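Local coordinates for acyl-CoA dehydrogenase (Slackia heliotrinireducens, PDB 4RM7), which belongs to the acyl-CoA dehydrogenase family, whose fold places a beta-sheet middle domain between helical N-terminal and C-terminal domains, at residues S110-E115 with L122-A127; Q91-Q96 with T114-T119. All coordinates share one frame; numbering follows the deposited sequence. Where two conformers were deposited one is given.

Both contacts use helix 106-119, and their centres lie about 7 Å apart. Interaction 1, nearer the surface, sets one side of that helix against the chain entering strand 124-127, and so joins helical and beta parts of the fold by a ring pair and a carboxylate that packs on a serine without a hydrogen bond to it. Interaction 2 is buried and smaller, pairing helix 106-119 with helix 90-103 through one tyrosine and a bridging water. The two meet directly: Tyr124 OH bonds Gln96 O at 2.8 Å, Leu126 N bonds Gln96 OE1, and Leu122 packs on both Gln96 and Tyr116. Helix 90-103 thus holds the strand by hydrogen bonds that interaction 1 itself lacks.

Interaction 1 of 2, residues S110-E115 with L122-A127; sequences SPFRTE and LSYALA
Phe112 of helix 106-119 and Leu122, just ahead of strand 124-127, come closest in backbone, 6.7 Å between CA atoms, and no hydrogen bond joins the two segments. The main meeting is an offset edge-to-face stack: the edge of Tyr124 is directed at the face of Phe112, with planes 83° apart and ring centroids 5.0 Å apart. Tyr124 makes it with its CD2-CE2 side, CE2 lying 3.9 Å from Phe112 CG. Its CG sits between backbone N and carbonyl carbon (chi1 63°), which turns the ring's edge toward Phe112 while the hydroxyl hydrogen-bonds to the carbonyl O of Gln96 in helix 90-103. Met189 of strand 184-191 touches both rings. Beside them Ser123 faces the helix, its OG against the CD1-CE1 side of Phe112 and its CB against the end of Glu115, 3.6 Å from CD. Glu115 reaches this point with an extended chain, CG anti to the backbone N (chi1 176°). Its OE1 lies 3.4 Å from Ser123 N, but the angle is too poor for a hydrogen bond. Leu122 adds CD2, 4.0 Å from Phe112 O. The 251 Å² buried here is therefore held by aromatic and van der Waals packing, with the carboxylate touching Ser123 without hydrogen-bonding to it, and the directional bonds that fix Tyr124 and the strand go to helix 90-103 and to strand 168-175.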
loop_
_atom_site.group_PDB
_atom_site.type_symbol
_atom_site.label_atom_id
_atom_site.label_comp_id
_atom_site.label_asym_id
_atom_site.label_seq_id
_atom_site.Cartn_x
_atom_site.Cartn_y
_atom_site.Cartn_z
ATOM N N SER A 110 44.135 -9.394 -20.085
ATOM C CA SER A 110 44.682 -8.392 -20.990
ATOM C C SER A 110 44.025 -8.396 -22.378
ATOM O O SER A 110 43.612 -7.337 -22.851
ATOM C CB SER A 110 46.192 -8.570 -21.125
ATOM O OG SER A 110 46.706 -7.712 -22.127
ATOM N N PRO A 111 43.910 -9.573 -23.034
ATOM C CA PRO A 111 43.267 -9.531 -24.356
ATOM C C PRO A 111 41.850 -8.975 -24.324
ATOM O O PRO A 111 41.469 -8.190 -25.188
ATOM C CB PRO A 111 43.257 -11.004 -24.796
ATOM C CG PRO A 111 43.588 -11.802 -23.574
ATOM C CD PRO A 111 44.451 -10.913 -22.747
ATOM N N PHE A 112 41.084 -9.364 -23.317
ATOM C CA PHE A 112 39.693 -8.944 -23.217
ATOM C C PHE A 112 39.541 -7.472 -22.883
ATOM O O PHE A 112 38.632 -6.818 -23.394
ATOM C CB PHE A 112 38.964 -9.774 -22.173
ATOM C CG PHE A 112 38.823 -11.210 -22.546
ATOM C CD1 PHE A 112 37.751 -11.636 -23.319
ATOM C CD2 PHE A 112 39.767 -12.138 -22.135
ATOM C CE1 PHE A 112 37.618 -12.960 -23.673
ATOM C CE2 PHE A 112 39.646 -13.474 -22.488
ATOM C CZ PHE A 112 38.570 -13.889 -23.256
ATOM N N ARG A 113 40.407 -6.951 -22.016
ATOM C CA ARG A 113 40.338 -5.536 -21.680
ATOM C C ARG A 113 40.655 -4.725 -22.923
ATOM O O ARG A 113 39.977 -3.749 -23.241
ATOM C CB ARG A 113 41.301 -5.165 -20.548
ATOM C CG ARG A 113 41.509 -3.645 -20.439
ATOM C CD ARG A 113 42.155 -3.188 -19.135
ATOM N NE ARG A 113 41.204 -3.082 -18.026
ATOM C CZ ARG A 113 40.252 -2.148 -17.911
ATOM N NH1 ARG A 113 39.447 -2.145 -16.846
ATOM N NH2 ARG A 113 40.084 -1.221 -18.854
ATOM N N THR A 114 41.689 -5.154 -23.634
ATOM C CA THR A 114 42.149 -4.444 -24.816
ATOM C C THR A 114 41.063 -4.387 -25.873
ATOM O O THR A 114 40.838 -3.347 -26.488
ATOM C CB THR A 114 43.411 -5.090 -25.390
ATOM O OG1 THR A 114 44.525 -4.734 -24.561
ATOM C CG2 THR A 114 43.665 -4.612 -26.816
ATOM N N GLU A 115 40.368 -5.498 -26.062
ATOM C CA GLU A 115 39.298 -5.530 -27.033
ATOM C C GLU A 115 38.185 -4.554 -26.635
ATOM O O GLU A 115 37.613 -3.857 -27.480
ATOM C CB GLU A 115 38.750 -6.944 -27.171
ATOM C CG GLU A 115 37.573 -7.013 -28.111
ATOM C CD GLU A 115 36.970 -8.389 -28.204
ATOM O OE1 GLU A 115 35.721 -8.471 -28.250
ATOM O OE2 GLU A 115 37.740 -9.379 -28.239
ATOM N N LEU A 122 32.611 -6.599 -25.375
ATOM C CA LEU A 122 33.289 -7.691 -24.707
ATOM C C LEU A 122 33.022 -8.955 -25.486
ATOM O O LEU A 122 31.929 -9.164 -25.978
ATOM C CB LEU A 122 32.777 -7.851 -23.285
ATOM C CG LEU A 122 33.372 -6.917 -22.242
ATOM C CD1 LEU A 122 32.753 -7.189 -20.889
ATOM C CD2 LEU A 122 34.875 -7.079 -22.169
ATOM N N SER A 123 34.029 -9.794 -25.612
ATOM C CA SER A 123 33.923 -10.981 -26.433
ATOM C C SER A 123 33.418 -12.183 -25.656
ATOM O O SER A 123 33.408 -13.282 -26.170
ATOM C CB SER A 123 35.258 -11.297 -27.097
ATOM O OG SER A 123 36.202 -11.748 -26.154
ATOM N N TYR A 124 33.029 -11.983 -24.409
ATOM C CA TYR A 124 32.549 -13.087 -23.597
ATOM C C TYR A 124 31.243 -12.780 -22.888
ATOM O O TYR A 124 30.875 -11.635 -22.734
ATOM C CB TYR A 124 33.611 -13.521 -22.593
ATOM C CG TYR A 124 33.985 -12.473 -21.587
ATOM C CD1 TYR A 124 33.301 -12.360 -20.398
ATOM C CD2 TYR A 124 35.027 -11.605 -21.824
ATOM C CE1 TYR A 124 33.644 -11.404 -19.471
ATOM C CE2 TYR A 124 35.377 -10.646 -20.902
ATOM C CZ TYR A 124 34.680 -10.553 -19.729
ATOM O OH TYR A 124 35.022 -9.597 -18.809
ATOM N N ALA A 125 30.532 -13.824 -22.497
ATOM C CA ALA A 125 29.301 -13.680 -21.744
ATOM C C ALA A 125 29.352 -14.475 -20.456
ATOM O O ALA A 125 29.795 -15.601 -20.447
ATOM C CB ALA A 125 28.116 -14.101 -22.578
ATOM N N LEU A 126 28.892 -13.870 -19.373
ATOM C CA LEU A 126 28.960 -14.436 -18.040
ATOM C C LEU A 126 27.855 -15.461 -17.817
ATOM O O LEU A 126 26.688 -15.146 -17.994
ATOM C CB LEU A 126 28.847 -13.296 -17.034
ATOM C CG LEU A 126 29.042 -13.502 -15.539
ATOM C CD1 LEU A 126 30.421 -14.085 -15.233
ATOM C CD2 LEU A 126 28.857 -12.166 -14.843
ATOM N N ALA A 127 28.200 -16.685 -17.439
ATOM C CA ALA A 127 27.165 -17.693 -17.211
ATOM C C ALA A 127 27.248 -18.300 -15.822
ATOM O O ALA A 127 28.060 -19.189 -15.583
ATOM C CB ALA A 127 27.258 -18.787 -18.264
#

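Interaction 2 of 2, residues Q91-Q96 with T114-T119; sequences QNDLLQ and TEYQDT
Tyr116 bridges the gap between helices 106-119 and 90-103, meeting Asp93 and Leu94 with the hydroxyl end of its ring; the nearest CA atoms, those of Asp93 and Tyr116, stay 9.1 Å apart. Its CG stands anti to the backbone N (chi1 180°), which carries the ring straight out from its own helix toward the other. The hydroxyl touches two neighbouring side chains, with OH 3.9 Å from Leu94 CD2 and 4.0 Å from Asp93 CB. With its CG anti to the carbonyl carbon (chi1 -62°), Asp93 sets OD2 within reach of a water, and the carboxylate plane is turned 72° from the ring. Rather than bonding directly, the two share this water, which donates to Asp93 OD2 at 2.6 Å and pairs with Tyr116 OH at 2.5 Å, lying in the plane of the ring at its edge. Leu94 starts out away from helix 106-119 but bends its CD2 methyl back to the hydroxyl; Phe248 of helix 234-270 also packs on Leu94. Phe49 and Val50 of helix 43-50 also touch the tyrosine. Near the end of helix 106-119, Glu115 O accepts Thr119 N and, above its carbonyl plane from the opposite face, Thr119 OG1 at 2.9 Å. Across the helices, then, the polar link runs through a single water; methyl, methylene and ring supply the packing, and the water gives the buried phenol a hydrogen-bonding partner inside the helical part of the fold.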
loop_
_atom_site.group_PDB
_atom_site.type_symbol
_atom_site.label_atom_id
_atom_site.label_comp_id
_atom_site.label_asym_id
_atom_site.label_seq_id
_atom_site.Cartn_x
_atom_site.Cartn_y
_atom_site.Cartn_z
ATOM N N GLN A 91 26.031 -1.122 -17.973
ATOM C CA GLN A 91 26.225 -1.621 -16.606
ATOM C C GLN A 91 26.604 -3.110 -16.621
ATOM O O GLN A 91 27.439 -3.541 -15.826
ATOM C CB GLN A 91 24.994 -1.366 -15.707
ATOM C CG GLN A 91 23.637 -1.880 -16.169
ATOM C CD GLN A 91 22.916 -0.885 -17.072
ATOM O OE1 GLN A 91 23.554 -0.096 -17.769
ATOM N NE2 GLN A 91 21.581 -0.929 -17.073
ATOM N N ASN A 92 26.033 -3.893 -17.536
ATOM C CA ASN A 92 26.374 -5.313 -17.612
ATOM C C ASN A 92 27.828 -5.521 -18.057
ATOM O O ASN A 92 28.495 -6.426 -17.569
ATOM C CB ASN A 92 25.412 -6.065 -18.537
ATOM C CG ASN A 92 25.740 -7.552 -18.643
ATOM O OD1 ASN A 92 26.260 -8.014 -19.659
ATOM N ND2 ASN A 92 25.453 -8.302 -17.591
ATOM N N ASP A 93 28.332 -4.682 -18.956
ATOM C CA ASP A 93 29.762 -4.733 -19.300
ATOM C C ASP A 93 30.665 -4.379 -18.117
ATOM O O ASP A 93 31.669 -5.049 -17.883
ATOM C CB ASP A 93 30.100 -3.797 -20.453
ATOM C CG ASP A 93 29.386 -4.159 -21.724
ATOM O OD1 ASP A 93 29.003 -5.338 -21.894
ATOM O OD2 ASP A 93 29.204 -3.248 -22.555
ATOM N N LEU A 94 30.313 -3.332 -17.375
ATOM C CA LEU A 94 31.158 -2.898 -16.264
ATOM C C LEU A 94 31.314 -4.009 -15.239
ATOM O O LEU A 94 32.393 -4.217 -14.712
ATOM C CB LEU A 94 30.603 -1.644 -15.582
ATOM C CG LEU A 94 30.559 -0.379 -16.443
ATOM C CD1 LEU A 94 30.211 0.832 -15.599
ATOM C CD2 LEU A 94 31.865 -0.177 -17.185
ATOM N N LEU A 95 30.238 -4.734 -14.973
ATOM C CA LEU A 95 30.290 -5.776 -13.967
ATOM C C LEU A 95 31.089 -6.976 -14.477
ATOM O O LEU A 95 31.851 -7.601 -13.733
ATOM C CB LEU A 95 28.880 -6.202 -13.571
ATOM C CG LEU A 95 28.823 -7.355 -12.567
ATOM C CD1 LEU A 95 29.301 -6.898 -11.193
ATOM C CD2 LEU A 95 27.434 -7.947 -12.491
ATOM N N GLN A 96 30.909 -7.289 -15.756
ATOM C CA GLN A 96 31.551 -8.445 -16.369
ATOM C C GLN A 96 33.043 -8.230 -16.441
ATOM O O GLN A 96 33.824 -9.170 -16.328
ATOM C CB GLN A 96 31.002 -8.701 -17.768
ATOM C CG GLN A 96 29.715 -9.488 -17.788
ATOM C CD GLN A 96 29.372 -9.962 -19.183
ATOM O OE1 GLN A 96 28.478 -10.797 -19.372
ATOM N NE2 GLN A 96 30.085 -9.426 -20.179
ATOM N N THR A 114 41.689 -5.154 -23.634
ATOM C CA THR A 114 42.149 -4.444 -24.816
ATOM C C THR A 114 41.063 -4.387 -25.873
ATOM O O THR A 114 40.838 -3.347 -26.488
ATOM C CB THR A 114 43.411 -5.090 -25.390
ATOM O OG1 THR A 114 44.525 -4.734 -24.561
ATOM C CG2 THR A 114 43.665 -4.612 -26.816
ATOM N N GLU A 115 40.368 -5.498 -26.062
ATOM C CA GLU A 115 39.298 -5.530 -27.033
ATOM C C GLU A 115 38.185 -4.554 -26.635
ATOM O O GLU A 115 37.613 -3.857 -27.480
ATOM C CB GLU A 115 38.750 -6.944 -27.171
ATOM C CG GLU A 115 37.573 -7.013 -28.111
ATOM C CD GLU A 115 36.970 -8.389 -28.204
ATOM O OE1 GLU A 115 35.721 -8.471 -28.250
ATOM O OE2 GLU A 115 37.740 -9.379 -28.239
ATOM N N TYR A 116 37.895 -4.498 -25.340
ATOM C CA TYR A 116 36.849 -3.629 -24.832
ATOM C C TYR A 116 37.203 -2.156 -25.035
ATOM O O TYR A 116 36.348 -1.349 -25.402
ATOM C CB TYR A 116 36.591 -3.926 -23.351
ATOM C CG TYR A 116 35.518 -3.063 -22.718
ATOM C CD1 TYR A 116 34.228 -3.047 -23.224
ATOM C CD2 TYR A 116 35.804 -2.268 -21.606
ATOM C CE1 TYR A 116 33.244 -2.263 -22.641
ATOM C CE2 TYR A 116 34.832 -1.476 -21.014
ATOM C CZ TYR A 116 33.555 -1.481 -21.535
ATOM O OH TYR A 116 32.591 -0.701 -20.948
ATOM N N GLN A 117 38.466 -1.808 -24.813
ATOM C CA GLN A 117 38.906 -0.424 -24.977
ATOM C C GLN A 117 38.985 -0.026 -26.443
ATOM O O GLN A 117 38.774 1.134 -26.795
ATOM C CB GLN A 117 40.249 -0.217 -24.281
ATOM C CG GLN A 117 40.110 -0.361 -22.769
ATOM C CD GLN A 117 41.426 -0.310 -22.022
ATOM O OE1 GLN A 117 41.476 0.123 -20.869
ATOM N NE2 GLN A 117 42.498 -0.764 -22.662
ATOM N N ASP A 118 39.248 -0.998 -27.304
ATOM C CA ASP A 118 39.371 -0.717 -28.724
ATOM C C ASP A 118 38.033 -0.771 -29.459
ATOM O O ASP A 118 37.899 -0.195 -30.531
ATOM C CB ASP A 118 40.362 -1.687 -29.378
ATOM C CG ASP A 118 41.779 -1.553 -28.823
ATOM O OD1 ASP A 118 42.086 -0.525 -28.176
ATOM O OD2 ASP A 118 42.592 -2.479 -29.045
ATOM N N THR A 119 37.040 -1.460 -28.905
ATOM C CA THR A 119 35.766 -1.582 -29.615
ATOM C C THR A 119 34.532 -1.224 -28.786
ATOM O O THR A 119 33.481 -0.931 -29.350
ATOM C CB THR A 119 35.558 -3.000 -30.147
ATOM O OG1 THR A 119 35.226 -3.869 -29.058
ATOM C CG2 THR A 119 36.817 -3.502 -30.838
HETATM O O HOH W 1 30.337 -0.992 -21.906
#